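Local coordinates for protein M32 carboxypeptidase (Chitinophagaceae bacterium, PDB 7A03) that probably removes amino acids from the C-terminal end of peptides as a metal-dependent carboxypeptidase of the M32 family, at residues Leu31-Glu36 with Thr240-Leu245; Lys210-Gly215 with Gly229-Ser234; Met222-Ser227 with Val247-Arg252; Met261-Ile266 with Leu302-Val307. One frame throughout, in Å; residues are numbered along the deposited sequence. Where two conformers were deposited one is given.

Contact 1: residues Leu31-Glu36 with Thr240-Leu245; sequences LGWDQE and TSFNPL
W33 on helix 31-36 and T240 at the start of 240-245 stand opposite each other with their CA atoms 7.4 Å apart, and beyond F242 the second segment runs away from the helix. W33 receives both partners. With its CG anti to the backbone N (chi1 168°), the indole lies across the ends of T240 and F242, crossing each side chain at about a right angle. F242 comes in edge first, led by CZ; W33 CB lies 3.7 Å from it, in the plane of the phenyl ring. The two rings form an offset edge-to-face (T-shaped) pair, the edge of F242 pointing to the face of W33, with the phenyl and five-membered ring centroids 5.8 Å apart and the planes at 81°. Beside it, the methyl of T240 fills the second place, CG2 lying 3.9 Å from W33 CD1 in an oblique approach. The contact across the segments is thus apolar and aromatic. R248 adds a cation-pi interaction with W33, and its side chain also touches F242. Further along, N243 OD1 accepts from L245 N at 2.8 Å, closing an Asx turn, while D34 is held by a salt bridge to R47. In fold terms, helix 9-37 packs on strand 239-241 and F242 after it, A29 and V30 joining W33, at an outermost strand of the small mixed beta-sheet in this mainly helical metallopeptidase.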
loop_
_atom_site.group_PDB
_atom_site.type_symbol
_atom_site.label_atom_id
_atom_site.label_comp_id
_atom_site.label_asym_id
_atom_site.label_seq_id
_atom_site.Cartn_x
_atom_site.Cartn_y
_atom_site.Cartn_z
ATOM N N LEU A 31 8.839 12.584 13.762
ATOM C CA LEU A 31 8.865 13.914 13.162
ATOM C C LEU A 31 7.952 13.994 11.938
ATOM O O LEU A 31 7.282 15.009 11.713
ATOM C CB LEU A 31 10.311 14.319 12.833
ATOM C CG LEU A 31 11.026 15.086 13.952
ATOM C CD1 LEU A 31 11.171 14.248 15.227
ATOM C CD2 LEU A 31 12.399 15.574 13.431
ATOM N N GLY A 32 7.874 12.919 11.147
ATOM C CA GLY A 32 6.997 12.953 9.979
ATOM C C GLY A 32 5.526 12.846 10.348
ATOM O O GLY A 32 4.655 13.469 9.708
ATOM N N TRP A 33 5.233 12.112 11.422
ATOM C CA TRP A 33 3.864 12.011 11.904
ATOM C C TRP A 33 3.391 13.368 12.397
ATOM O O TRP A 33 2.299 13.837 12.031
ATOM C CB TRP A 33 3.792 10.972 13.023
ATOM C CG TRP A 33 2.495 10.993 13.770
ATOM C CD1 TRP A 33 1.347 10.338 13.437
ATOM C CD2 TRP A 33 2.201 11.723 14.975
ATOM N NE1 TRP A 33 0.356 10.605 14.355
ATOM C CE2 TRP A 33 0.862 11.446 15.317
ATOM C CE3 TRP A 33 2.949 12.561 15.813
ATOM C CZ2 TRP A 33 0.242 11.997 16.450
ATOM C CZ3 TRP A 33 2.332 13.112 16.927
ATOM C CH2 TRP A 33 1.000 12.824 17.244
ATOM N N ASP A 34 4.254 14.046 13.170
ATOM C CA ASP A 34 3.895 15.365 13.664
ATOM C C ASP A 34 3.771 16.358 12.517
ATOM O O ASP A 34 2.881 17.218 12.522
ATOM C CB ASP A 34 4.929 15.809 14.692
ATOM C CG ASP A 34 4.673 17.202 15.196
ATOM O OD1 ASP A 34 3.761 17.373 16.044
ATOM O OD2 ASP A 34 5.380 18.117 14.715
ATOM N N GLN A 35 4.632 16.217 11.504
ATOM C CA GLN A 35 4.551 17.052 10.314
ATOM C C GLN A 35 3.173 16.970 9.679
ATOM O O GLN A 35 2.663 17.969 9.163
ATOM C CB GLN A 35 5.621 16.587 9.331
ATOM C CG GLN A 35 5.738 17.346 8.026
ATOM C CD GLN A 35 6.994 16.895 7.281
ATOM O OE1 GLN A 35 7.141 15.717 6.964
ATOM N NE2 GLN A 35 7.911 17.821 7.030
ATOM N N GLU A 36 2.560 15.782 9.702
ATOM C CA GLU A 36 1.231 15.629 9.116
ATOM C C GLU A 36 0.093 15.987 10.060
ATOM O O GLU A 36 -1.049 16.152 9.599
ATOM C CB GLU A 36 1.018 14.188 8.628
ATOM C CG GLU A 36 1.985 13.768 7.502
ATOM C CD GLU A 36 1.853 14.644 6.272
ATOM O OE1 GLU A 36 0.711 14.940 5.855
ATOM O OE2 GLU A 36 2.898 15.044 5.719
ATOM N N THR A 240 1.488 4.665 10.710
ATOM C CA THR A 240 2.915 4.743 10.989
ATOM C C THR A 240 3.195 4.053 12.309
ATOM O O THR A 240 2.429 4.181 13.271
ATOM C CB THR A 240 3.411 6.198 11.013
ATOM O OG1 THR A 240 4.851 6.221 11.072
ATOM C CG2 THR A 240 2.849 6.970 12.216
ATOM N N SER A 241 4.291 3.315 12.365
ATOM C CA SER A 241 4.684 2.627 13.582
ATOM C C SER A 241 6.043 3.138 14.044
ATOM O O SER A 241 6.991 3.222 13.251
ATOM C CB SER A 241 4.728 1.119 13.371
ATOM O OG SER A 241 5.728 0.784 12.430
ATOM N N PHE A 242 6.129 3.488 15.326
ATOM C CA PHE A 242 7.385 3.875 15.963
ATOM C C PHE A 242 8.040 2.702 16.670
ATOM O O PHE A 242 9.171 2.829 17.161
ATOM C CB PHE A 242 7.152 5.015 16.977
ATOM C CG PHE A 242 6.380 6.182 16.420
ATOM C CD1 PHE A 242 6.451 6.501 15.068
ATOM C CD2 PHE A 242 5.587 6.962 17.243
ATOM C CE1 PHE A 242 5.729 7.551 14.544
ATOM C CE2 PHE A 242 4.878 8.040 16.730
ATOM C CZ PHE A 242 4.942 8.339 15.378
ATOM N N ASN A 243 7.341 1.566 16.719
ATOM C CA ASN A 243 7.618 0.284 17.352
ATOM C C ASN A 243 6.262 -0.419 17.442
ATOM O O ASN A 243 5.219 0.227 17.262
ATOM C CB ASN A 243 8.269 0.464 18.735
ATOM C CG ASN A 243 7.386 1.265 19.698
ATOM O OD1 ASN A 243 6.512 0.712 20.350
ATOM N ND2 ASN A 243 7.649 2.572 19.804
ATOM N N PRO A 244 6.216 -1.718 17.726
ATOM C CA PRO A 244 4.907 -2.407 17.750
ATOM C C PRO A 244 3.962 -1.914 18.838
ATOM O O PRO A 244 2.745 -2.188 18.769
ATOM C CB PRO A 244 5.289 -3.881 17.939
ATOM C CG PRO A 244 6.726 -3.969 17.444
ATOM C CD PRO A 244 7.341 -2.662 17.859
ATOM N N LEU A 245 4.464 -1.197 19.846
ATOM C CA LEU A 245 3.638 -0.669 20.926
ATOM C C LEU A 245 3.261 0.795 20.714
ATOM O O LEU A 245 2.734 1.442 21.633
ATOM C CB LEU A 245 4.319 -0.870 22.287
ATOM C CG LEU A 245 4.567 -2.351 22.608
ATOM C CD1 LEU A 245 5.454 -2.498 23.831
ATOM C CD2 LEU A 245 3.259 -3.087 22.829
#

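Contact 2: residues Lys210-Gly215 with Gly229-Ser234; sequences KQWQLG and GRQDIS. With CIT (citric acid), chain G.
W212 of helix 210-215 and Q231 of strand 229-233 lie alongside each other but point in opposite senses, the indole and amide planes 55° apart. The outer rim of the six-membered ring does the touching. Q231 OE1 lies over one face, 3.4 Å from W212 CZ3, carried there by a side chain extended beyond CG. On the same rim I233 adds a methyl, its CD1 3.7 Å from W212 CZ3 in an oblique approach. A chi1 of 172° swings the six-membered ring of W212 out from the helix toward the strand. A water completes the link, donating to W212 O and to Q231 OE1, each at 2.8 Å, so the backbone of the helix and the amide are tied together through one molecule. At the ring edge sits a citric acid molecule, probably from the crystallisation liquor: its O2 accepts a nearly straight bond (173°) of 2.9 Å from Q231 N, and its O1 lies in the indole plane 3.5 Å from W212 CZ2. Replacing W212 by alanine would probably leave I233 CD1 and the amide of Q231 without their indole cover and open a gap between helix and strand. On the strand itself R230 grips D232 side-on, NE to OD2 at 2.7 Å and NH2 to OD1, and Y38 OH also bonds D232 OD1. The chemistry implies a join of indole surface with both I233 and the amide of Q231, without a direct hydrogen bond between helix and strand; a water carries the polar link to Q231 OE1.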
loop_
_atom_site.group_PDB
_atom_site.type_symbol
_atom_site.label_atom_id
_atom_site.label_comp_id
_atom_site.label_asym_id
_atom_site.label_seq_id
_atom_site.Cartn_x
_atom_site.Cartn_y
_atom_site.Cartn_z
ATOM N N LYS A 210 -20.020 12.289 15.342
ATOM C CA LYS A 210 -20.532 10.927 15.239
ATOM C C LYS A 210 -19.655 10.078 14.324
ATOM O O LYS A 210 -19.353 8.926 14.645
ATOM C CB LYS A 210 -21.976 10.937 14.739
ATOM C CG LYS A 210 -23.019 11.369 15.781
ATOM C CD LYS A 210 -24.382 11.535 15.108
ATOM C CE LYS A 210 -25.523 11.430 16.098
ATOM N NZ LYS A 210 -25.210 12.134 17.370
ATOM N N GLN A 211 -19.213 10.629 13.195
ATOM C CA GLN A 211 -18.289 9.871 12.350
ATOM C C GLN A 211 -17.001 9.540 13.097
ATOM O O GLN A 211 -16.493 8.410 13.025
ATOM C CB GLN A 211 -17.983 10.628 11.060
ATOM C CG GLN A 211 -19.148 10.717 10.098
ATOM C CD GLN A 211 -18.686 11.072 8.718
ATOM O OE1 GLN A 211 -17.966 10.303 8.086
ATOM N NE2 GLN A 211 -19.070 12.243 8.240
ATOM N N TRP A 212 -16.438 10.526 13.799
ATOM C CA TRP A 212 -15.184 10.293 14.509
ATOM C C TRP A 212 -15.321 9.125 15.475
ATOM O O TRP A 212 -14.495 8.191 15.473
ATOM C CB TRP A 212 -14.768 11.558 15.257
ATOM C CG TRP A 212 -13.601 11.322 16.143
ATOM C CD1 TRP A 212 -13.632 11.059 17.474
ATOM C CD2 TRP A 212 -12.214 11.317 15.764
ATOM N NE1 TRP A 212 -12.357 10.890 17.959
ATOM C CE2 TRP A 212 -11.467 11.025 16.927
ATOM C CE3 TRP A 212 -11.535 11.503 14.554
ATOM C CZ2 TRP A 212 -10.067 10.959 16.925
ATOM C CZ3 TRP A 212 -10.133 11.437 14.552
ATOM C CH2 TRP A 212 -9.422 11.153 15.727
ATOM N N GLN A 213 -16.386 9.148 16.293
ATOM C CA GLN A 213 -16.559 8.089 17.280
ATOM C C GLN A 213 -16.855 6.748 16.619
ATOM O O GLN A 213 -16.435 5.707 17.135
ATOM C CB GLN A 213 -17.638 8.472 18.294
ATOM C CG GLN A 213 -17.712 7.537 19.496
ATOM C CD GLN A 213 -16.411 7.467 20.252
ATOM O OE1 GLN A 213 -15.866 8.493 20.661
ATOM N NE2 GLN A 213 -15.887 6.258 20.423
ATOM N N LEU A 214 -17.555 6.762 15.482
ATOM C CA LEU A 214 -17.818 5.530 14.745
ATOM C C LEU A 214 -16.516 4.856 14.341
ATOM O O LEU A 214 -16.348 3.638 14.511
ATOM C CB LEU A 214 -18.656 5.849 13.506
ATOM C CG LEU A 214 -18.787 4.733 12.462
ATOM C CD1 LEU A 214 -19.455 3.529 13.087
ATOM C CD2 LEU A 214 -19.584 5.227 11.270
ATOM N N GLY A 215 -15.580 5.643 13.801
ATOM C CA GLY A 215 -14.304 5.072 13.384
ATOM C C GLY A 215 -13.499 4.531 14.551
ATOM O O GLY A 215 -12.902 3.446 14.467
ATOM N N GLY A 229 -1.436 2.792 20.511
ATOM C CA GLY A 229 -1.738 3.513 19.294
ATOM C C GLY A 229 -2.737 4.599 19.596
ATOM O O GLY A 229 -3.165 4.786 20.747
ATOM N N ARG A 230 -3.090 5.323 18.546
ATOM C CA ARG A 230 -4.049 6.413 18.624
ATOM C C ARG A 230 -4.376 6.838 17.206
ATOM O O ARG A 230 -3.643 6.516 16.256
ATOM C CB ARG A 230 -3.486 7.607 19.426
ATOM C CG ARG A 230 -2.204 8.205 18.841
ATOM C CD ARG A 230 -1.833 9.569 19.531
ATOM N NE ARG A 230 -2.851 10.578 19.248
ATOM C CZ ARG A 230 -3.775 10.976 20.121
ATOM N NH1 ARG A 230 -3.770 10.502 21.365
ATOM N NH2 ARG A 230 -4.673 11.871 19.747
ATOM N N GLN A 231 -5.475 7.567 17.070
ATOM C CA GLN A 231 -5.915 8.126 15.805
ATOM C C GLN A 231 -5.923 9.645 15.883
ATOM O O GLN A 231 -6.317 10.222 16.911
ATOM C CB GLN A 231 -7.326 7.650 15.414
ATOM C CG GLN A 231 -7.784 8.211 14.063
ATOM C CD GLN A 231 -9.121 7.659 13.595
ATOM O OE1 GLN A 231 -10.185 8.077 14.083
ATOM N NE2 GLN A 231 -9.083 6.766 12.619
ATOM N N ASP A 232 -5.543 10.278 14.776
ATOM C CA ASP A 232 -5.583 11.724 14.621
ATOM C C ASP A 232 -6.070 12.036 13.213
ATOM O O ASP A 232 -6.211 11.144 12.371
ATOM C CB ASP A 232 -4.205 12.359 14.891
ATOM C CG ASP A 232 -3.754 12.159 16.324
ATOM O OD1 ASP A 232 -4.189 12.961 17.188
ATOM O OD2 ASP A 232 -3.015 11.185 16.599
ATOM N N ILE A 233 -6.389 13.292 12.974
ATOM C CA ILE A 233 -6.790 13.764 11.646
ATOM C C ILE A 233 -5.554 14.172 10.857
ATOM O O ILE A 233 -4.646 14.831 11.385
ATOM C CB ILE A 233 -7.769 14.953 11.766
ATOM C CG1 ILE A 233 -9.051 14.540 12.484
ATOM C CG2 ILE A 233 -8.083 15.530 10.383
ATOM C CD1 ILE A 233 -9.993 13.669 11.641
ATOM N N SER A 234 -5.502 13.787 9.581
ATOM C CA SER A 234 -4.501 14.310 8.665
ATOM C C SER A 234 -5.114 14.463 7.277
ATOM O O SER A 234 -6.240 14.016 7.026
ATOM C CB SER A 234 -3.225 13.451 8.679
ATOM O OG SER A 234 -3.362 12.326 7.833
HETATM C C1 CIT G . -7.794 8.816 19.886
HETATM O O1 CIT G . -7.703 9.931 19.326
HETATM O O2 CIT G . -7.000 7.905 19.558
HETATM C C2 CIT G . -8.849 8.589 20.946
HETATM O O HOH W 1 -12.874 7.891 13.271
#

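Contact 3: residues Met222-Ser227 with Val247-Arg252; sequences MGYDMS and VRVTTR
The hydroxyl of Y224 meets V247 O at 2.5 Å, a very short hydrogen bond made at the edge of the phenol ring, with the carbonyl oxygen in the ring plane. Two residues along the strand, V249 meets the ring obliquely on its CE2 side, CG2 lying 4.1 Å from Y224 CE2. Tyrosine and valine come from opposite directions, and a chi1 of -176° turns the phenol away from its own backbone N and across to the strand. The same hydroxyl also bonds R230 O, and so bridges strands 229-233 and 247-251, parallel neighbours in the mixed beta-sheet, with V249 bonded through its backbone to both R230 and D232. A phenylalanine at Y224 would probably keep the touch on V249 but cost V247 O its short bond and remove the hydroxyl that links it to R230 O. What sets the tyrosine in place lies just before and after it. G223 ends helix 208-222 in a Schellman motif, with a positive phi of 118°, and D225 OD1 accepts from S227 N at 3.0 Å in an Asx turn. Q276 OE1, on helix 258-277, bonds D225 N, while L219 and the side chain of Q276 touch the tyrosine.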
loop_
_atom_site.group_PDB
_atom_site.type_symbol
_atom_site.label_atom_id
_atom_site.label_comp_id
_atom_site.label_asym_id
_atom_site.label_seq_id
_atom_site.Cartn_x
_atom_site.Cartn_y
_atom_site.Cartn_z
ATOM N N MET A 222 -12.220 -4.104 15.730
ATOM C CA MET A 222 -11.294 -4.883 14.906
ATOM C C MET A 222 -10.171 -5.483 15.738
ATOM O O MET A 222 -9.609 -6.519 15.362
ATOM C CB MET A 222 -10.692 -4.012 13.802
ATOM C CG MET A 222 -11.660 -3.673 12.670
ATOM S SD MET A 222 -11.086 -2.281 11.681
ATOM C CE MET A 222 -9.632 -2.968 10.869
ATOM N N GLY A 223 -9.825 -4.847 16.861
ATOM C CA GLY A 223 -8.745 -5.329 17.708
ATOM C C GLY A 223 -7.580 -4.359 17.838
ATOM O O GLY A 223 -6.534 -4.736 18.368
ATOM N N TYR A 224 -7.731 -3.129 17.354
ATOM C CA TYR A 224 -6.666 -2.139 17.478
ATOM C C TYR A 224 -6.461 -1.797 18.950
ATOM O O TYR A 224 -7.420 -1.508 19.677
ATOM C CB TYR A 224 -7.084 -0.898 16.700
ATOM C CG TYR A 224 -6.075 0.239 16.604
ATOM C CD1 TYR A 224 -4.734 -0.003 16.375
ATOM C CD2 TYR A 224 -6.502 1.559 16.705
ATOM C CE1 TYR A 224 -3.831 1.062 16.268
ATOM C CE2 TYR A 224 -5.619 2.611 16.595
ATOM C CZ TYR A 224 -4.290 2.348 16.385
ATOM O OH TYR A 224 -3.416 3.408 16.266
ATOM N N ASP A 225 -5.213 -1.873 19.407
ATOM C CA ASP A 225 -4.896 -1.647 20.819
ATOM C C ASP A 225 -4.642 -0.154 20.983
ATOM O O ASP A 225 -3.587 0.358 20.590
ATOM C CB ASP A 225 -3.686 -2.490 21.212
ATOM C CG ASP A 225 -3.275 -2.304 22.672
ATOM O OD1 ASP A 225 -3.890 -1.476 23.372
ATOM O OD2 ASP A 225 -2.330 -3.004 23.101
ATOM N N MET A 226 -5.613 0.570 21.535
ATOM C CA MET A 226 -5.462 2.007 21.670
ATOM C C MET A 226 -4.714 2.427 22.936
ATOM O O MET A 226 -4.679 3.622 23.248
ATOM C CB MET A 226 -6.800 2.728 21.466
ATOM C CG MET A 226 -7.046 2.967 19.985
ATOM S SD MET A 226 -8.639 3.655 19.515
ATOM C CE MET A 226 -9.563 2.147 19.227
ATOM N N SER A 227 -4.117 1.474 23.663
ATOM C CA SER A 227 -3.034 1.796 24.595
ATOM C C SER A 227 -1.666 1.669 23.932
ATOM O O SER A 227 -0.649 1.990 24.552
ATOM C CB SER A 227 -3.083 0.917 25.846
ATOM O OG SER A 227 -4.337 1.007 26.500
ATOM N N VAL A 247 1.681 2.439 17.367
ATOM C CA VAL A 247 1.271 2.336 15.975
ATOM C C VAL A 247 0.095 3.276 15.786
ATOM O O VAL A 247 -0.990 3.035 16.328
ATOM C CB VAL A 247 0.884 0.898 15.615
ATOM C CG1 VAL A 247 0.402 0.852 14.147
ATOM C CG2 VAL A 247 2.059 -0.048 15.861
ATOM N N ARG A 248 0.295 4.340 15.018
ATOM C CA ARG A 248 -0.655 5.441 14.941
ATOM C C ARG A 248 -1.295 5.492 13.559
ATOM O O ARG A 248 -0.644 5.199 12.545
ATOM C CB ARG A 248 0.016 6.784 15.295
ATOM C CG ARG A 248 0.698 6.722 16.656
ATOM C CD ARG A 248 1.167 8.087 17.138
ATOM N NE ARG A 248 1.963 7.947 18.344
ATOM C CZ ARG A 248 2.476 8.970 19.016
ATOM N NH1 ARG A 248 2.198 10.213 18.649
ATOM N NH2 ARG A 248 3.240 8.734 20.062
ATOM N N VAL A 249 -2.582 5.836 13.535
ATOM C CA VAL A 249 -3.332 5.971 12.292
ATOM C C VAL A 249 -3.892 7.377 12.179
ATOM O O VAL A 249 -4.123 8.069 13.177
ATOM C CB VAL A 249 -4.464 4.923 12.190
ATOM C CG1 VAL A 249 -3.881 3.537 12.207
ATOM C CG2 VAL A 249 -5.484 5.105 13.316
ATOM N N THR A 250 -4.124 7.806 10.948
ATOM C CA THR A 250 -4.849 9.042 10.718
ATOM C C THR A 250 -6.049 8.780 9.832
ATOM O O THR A 250 -6.123 7.770 9.123
ATOM C CB THR A 250 -3.951 10.136 10.118
ATOM O OG1 THR A 250 -3.562 9.772 8.788
ATOM C CG2 THR A 250 -2.684 10.308 10.963
ATOM N N THR A 251 -7.011 9.692 9.895
ATOM C CA THR A 251 -8.165 9.610 9.028
ATOM C C THR A 251 -8.563 11.020 8.649
ATOM O O THR A 251 -7.976 12.002 9.117
ATOM C CB THR A 251 -9.288 8.788 9.670
ATOM O OG1 THR A 251 -10.294 8.512 8.680
ATOM C CG2 THR A 251 -9.916 9.539 10.849
ATOM N N ARG A 252 -9.565 11.118 7.786
ATOM C CA ARG A 252 -10.134 12.389 7.391
ATOM C C ARG A 252 -11.641 12.212 7.342
ATOM O O ARG A 252 -12.143 11.141 6.989
ATOM C CB ARG A 252 -9.628 12.820 6.008
ATOM C CG ARG A 252 -9.639 11.697 4.995
ATOM C CD ARG A 252 -9.268 12.175 3.603
ATOM N NE ARG A 252 -9.575 11.158 2.600
ATOM C CZ ARG A 252 -10.021 11.427 1.376
ATOM N NH1 ARG A 252 -10.215 12.687 1.003
ATOM N NH2 ARG A 252 -10.278 10.439 0.529
#

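Contact 4: residues Met261-Ile266 with Leu302-Val307; sequences MTWSCI and LWENNV
I266 and W263 on helix 261-266 meet W303 and E304 on helix 302-307, the two axes passing 8.7 Å apart at 121°. I266 sets its CG2 anti to the backbone N (chi1 -59°, measured to CG1), and this methyl presses on the backbone of the other helix, 3.2 Å from W303 O and 3.7 Å from E304 CA. It also touches W303 CB at 3.8 Å, after which the W303 indole turns away. W263 meets the next residue edge-on: E304 O lies in the ring plane, 3.6 Å from W263 CD1, while W263 NE1 bonds G308 O. E304 is stretched out, pointing away from its own backbone N (chi1 -179°), and crosses W263 at about a right angle. Its carboxylate is held by several partners, OE1 by R301 and by H267 ND1, OE2 by R309, which also forms a cation-pi interaction with W263. H267 opens an HExxH pattern, consistent with the metal-binding motif of this peptidase clan, although no metal is bound to it here. A pi-type turn, V307 N to L302 O at 2.9 Å, widens the second helix. Around the pair, helix 208-222 touches T262 and W303, helix 453-462 packs on L302, W303 and V307, and helix 420-439 on L302 and V307.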
loop_
_atom_site.group_PDB
_atom_site.type_symbol
_atom_site.label_atom_id
_atom_site.label_comp_id
_atom_site.label_asym_id
_atom_site.label_seq_id
_atom_site.Cartn_x
_atom_site.Cartn_y
_atom_site.Cartn_z
ATOM N N MET A 261 -14.629 8.470 5.487
ATOM C CA MET A 261 -13.925 8.188 6.729
ATOM C C MET A 261 -14.009 6.726 7.128
ATOM O O MET A 261 -13.003 6.142 7.543
ATOM C CB MET A 261 -14.447 9.071 7.858
ATOM C CG MET A 261 -13.626 8.964 9.128
ATOM S SD MET A 261 -14.616 8.838 10.650
ATOM C CE MET A 261 -15.434 7.255 10.393
ATOM N N THR A 262 -15.209 6.131 7.062
ATOM C CA THR A 262 -15.400 4.811 7.651
ATOM C C THR A 262 -14.452 3.798 7.013
ATOM O O THR A 262 -13.757 3.036 7.711
ATOM C CB THR A 262 -16.869 4.391 7.519
ATOM O OG1 THR A 262 -17.633 5.085 8.521
ATOM C CG2 THR A 262 -17.042 2.891 7.711
ATOM N N TRP A 263 -14.389 3.808 5.679
ATOM C CA TRP A 263 -13.520 2.869 4.978
ATOM C C TRP A 263 -12.051 3.270 5.056
ATOM O O TRP A 263 -11.183 2.383 5.050
ATOM C CB TRP A 263 -14.019 2.601 3.547
ATOM C CG TRP A 263 -15.289 1.794 3.597
ATOM C CD1 TRP A 263 -15.409 0.436 3.584
ATOM C CD2 TRP A 263 -16.611 2.306 3.795
ATOM N NE1 TRP A 263 -16.729 0.074 3.731
ATOM C CE2 TRP A 263 -17.489 1.209 3.844
ATOM C CE3 TRP A 263 -17.141 3.595 3.897
ATOM C CZ2 TRP A 263 -18.861 1.366 4.012
ATOM C CZ3 TRP A 263 -18.492 3.748 4.074
ATOM C CH2 TRP A 263 -19.339 2.643 4.135
ATOM N N SER A 264 -11.737 4.571 5.150
ATOM C CA SER A 264 -10.352 4.943 5.439
ATOM C C SER A 264 -9.906 4.343 6.774
ATOM O O SER A 264 -8.785 3.821 6.907
ATOM C CB SER A 264 -10.206 6.467 5.491
ATOM O OG SER A 264 -10.353 7.055 4.214
ATOM N N CYS A 265 -10.767 4.451 7.786
ATOM C CA CYS A 265 -10.427 3.965 9.114
ATOM C C CYS A 265 -10.223 2.457 9.088
ATOM O O CYS A 265 -9.268 1.941 9.667
ATOM C CB CYS A 265 -11.594 4.278 10.045
ATOM S SG CYS A 265 -11.643 5.967 10.635
ATOM N N ILE A 266 -11.111 1.720 8.404
ATOM C CA ILE A 266 -10.938 0.267 8.369
ATOM C C ILE A 266 -9.661 -0.105 7.621
ATOM O O ILE A 266 -8.915 -1.012 8.028
ATOM C CB ILE A 266 -12.171 -0.413 7.747
ATOM C CG1 ILE A 266 -13.436 -0.072 8.561
ATOM C CG2 ILE A 266 -11.945 -1.922 7.658
ATOM C CD1 ILE A 266 -14.717 -0.448 7.868
ATOM N N LEU A 302 -7.863 -6.394 2.879
ATOM C CA LEU A 302 -8.663 -7.481 3.426
ATOM C C LEU A 302 -9.677 -6.932 4.405
ATOM O O LEU A 302 -10.860 -7.314 4.367
ATOM C CB LEU A 302 -7.767 -8.510 4.115
ATOM C CG LEU A 302 -8.443 -9.738 4.743
ATOM C CD1 LEU A 302 -7.506 -10.936 4.665
ATOM C CD2 LEU A 302 -8.825 -9.481 6.196
ATOM N N TRP A 303 -9.240 -6.013 5.279
ATOM C CA TRP A 303 -10.218 -5.463 6.213
ATOM C C TRP A 303 -11.161 -4.465 5.546
ATOM O O TRP A 303 -12.373 -4.483 5.805
ATOM C CB TRP A 303 -9.508 -4.826 7.400
ATOM C CG TRP A 303 -8.921 -5.806 8.363
ATOM C CD1 TRP A 303 -7.636 -6.258 8.395
ATOM C CD2 TRP A 303 -9.595 -6.439 9.459
ATOM N NE1 TRP A 303 -7.455 -7.113 9.459
ATOM C CE2 TRP A 303 -8.653 -7.260 10.110
ATOM C CE3 TRP A 303 -10.909 -6.394 9.952
ATOM C CZ2 TRP A 303 -8.970 -8.011 11.242
ATOM C CZ3 TRP A 303 -11.220 -7.149 11.081
ATOM C CH2 TRP A 303 -10.262 -7.955 11.700
ATOM N N GLU A 304 -10.641 -3.610 4.663
ATOM C CA GLU A 304 -11.481 -2.572 4.078
ATOM C C GLU A 304 -12.579 -3.165 3.205
ATOM O O GLU A 304 -13.728 -2.704 3.234
ATOM C CB GLU A 304 -10.622 -1.611 3.253
ATOM C CG GLU A 304 -11.448 -0.493 2.630
ATOM C CD GLU A 304 -10.777 0.173 1.450
ATOM O OE1 GLU A 304 -9.619 -0.176 1.149
ATOM O OE2 GLU A 304 -11.425 1.040 0.813
ATOM N N ASN A 305 -12.232 -4.175 2.412
ATOM C CA ASN A 305 -13.059 -4.619 1.301
ATOM C C ASN A 305 -13.607 -6.024 1.500
ATOM O O ASN A 305 -14.823 -6.192 1.588
ATOM C CB ASN A 305 -12.247 -4.518 0.007
ATOM C CG ASN A 305 -12.056 -3.077 -0.438
ATOM O OD1 ASN A 305 -12.711 -2.162 0.079
ATOM N ND2 ASN A 305 -11.152 -2.861 -1.393
ATOM N N ASN A 306 -12.742 -7.039 1.582
ATOM C CA ASN A 306 -13.236 -8.408 1.736
ATOM C C ASN A 306 -14.079 -8.566 2.995
ATOM O O ASN A 306 -15.037 -9.352 3.005
ATOM C CB ASN A 306 -12.073 -9.393 1.732
ATOM C CG ASN A 306 -11.206 -9.238 0.507
ATOM O OD1 ASN A 306 -10.428 -8.293 0.408
ATOM N ND2 ASN A 306 -11.382 -10.132 -0.460
ATOM N N VAL A 307 -13.748 -7.823 4.056
ATOM C CA VAL A 307 -14.603 -7.722 5.233
ATOM C C VAL A 307 -15.497 -6.486 5.123
ATOM O O VAL A 307 -16.730 -6.594 5.105
ATOM C CB VAL A 307 -13.756 -7.696 6.519
ATOM C CG1 VAL A 307 -14.669 -7.528 7.717
ATOM C CG2 VAL A 307 -12.931 -8.980 6.623
#

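Starting from the N terminus, helix 9-37 opens the longest loop, which contact 1 closes some 200 residues later at strand 239-241. Contact 2 lies wholly within that span, closing a short loop between helix 208-222 and strand 229-233. Contact 3 starts inside the loop of contact 2 and ends at strand 247-251, past the close of contact 1, so it crosses both. In space the first three contacts meet on one mixed beta-sheet, with 247-251 in its middle. Contact 4 follows in series, joining helix 258-277 to helix 293-307; M261 and C265 touch the strands and helix of contacts 2 and 3, connecting the sheet to the helical core.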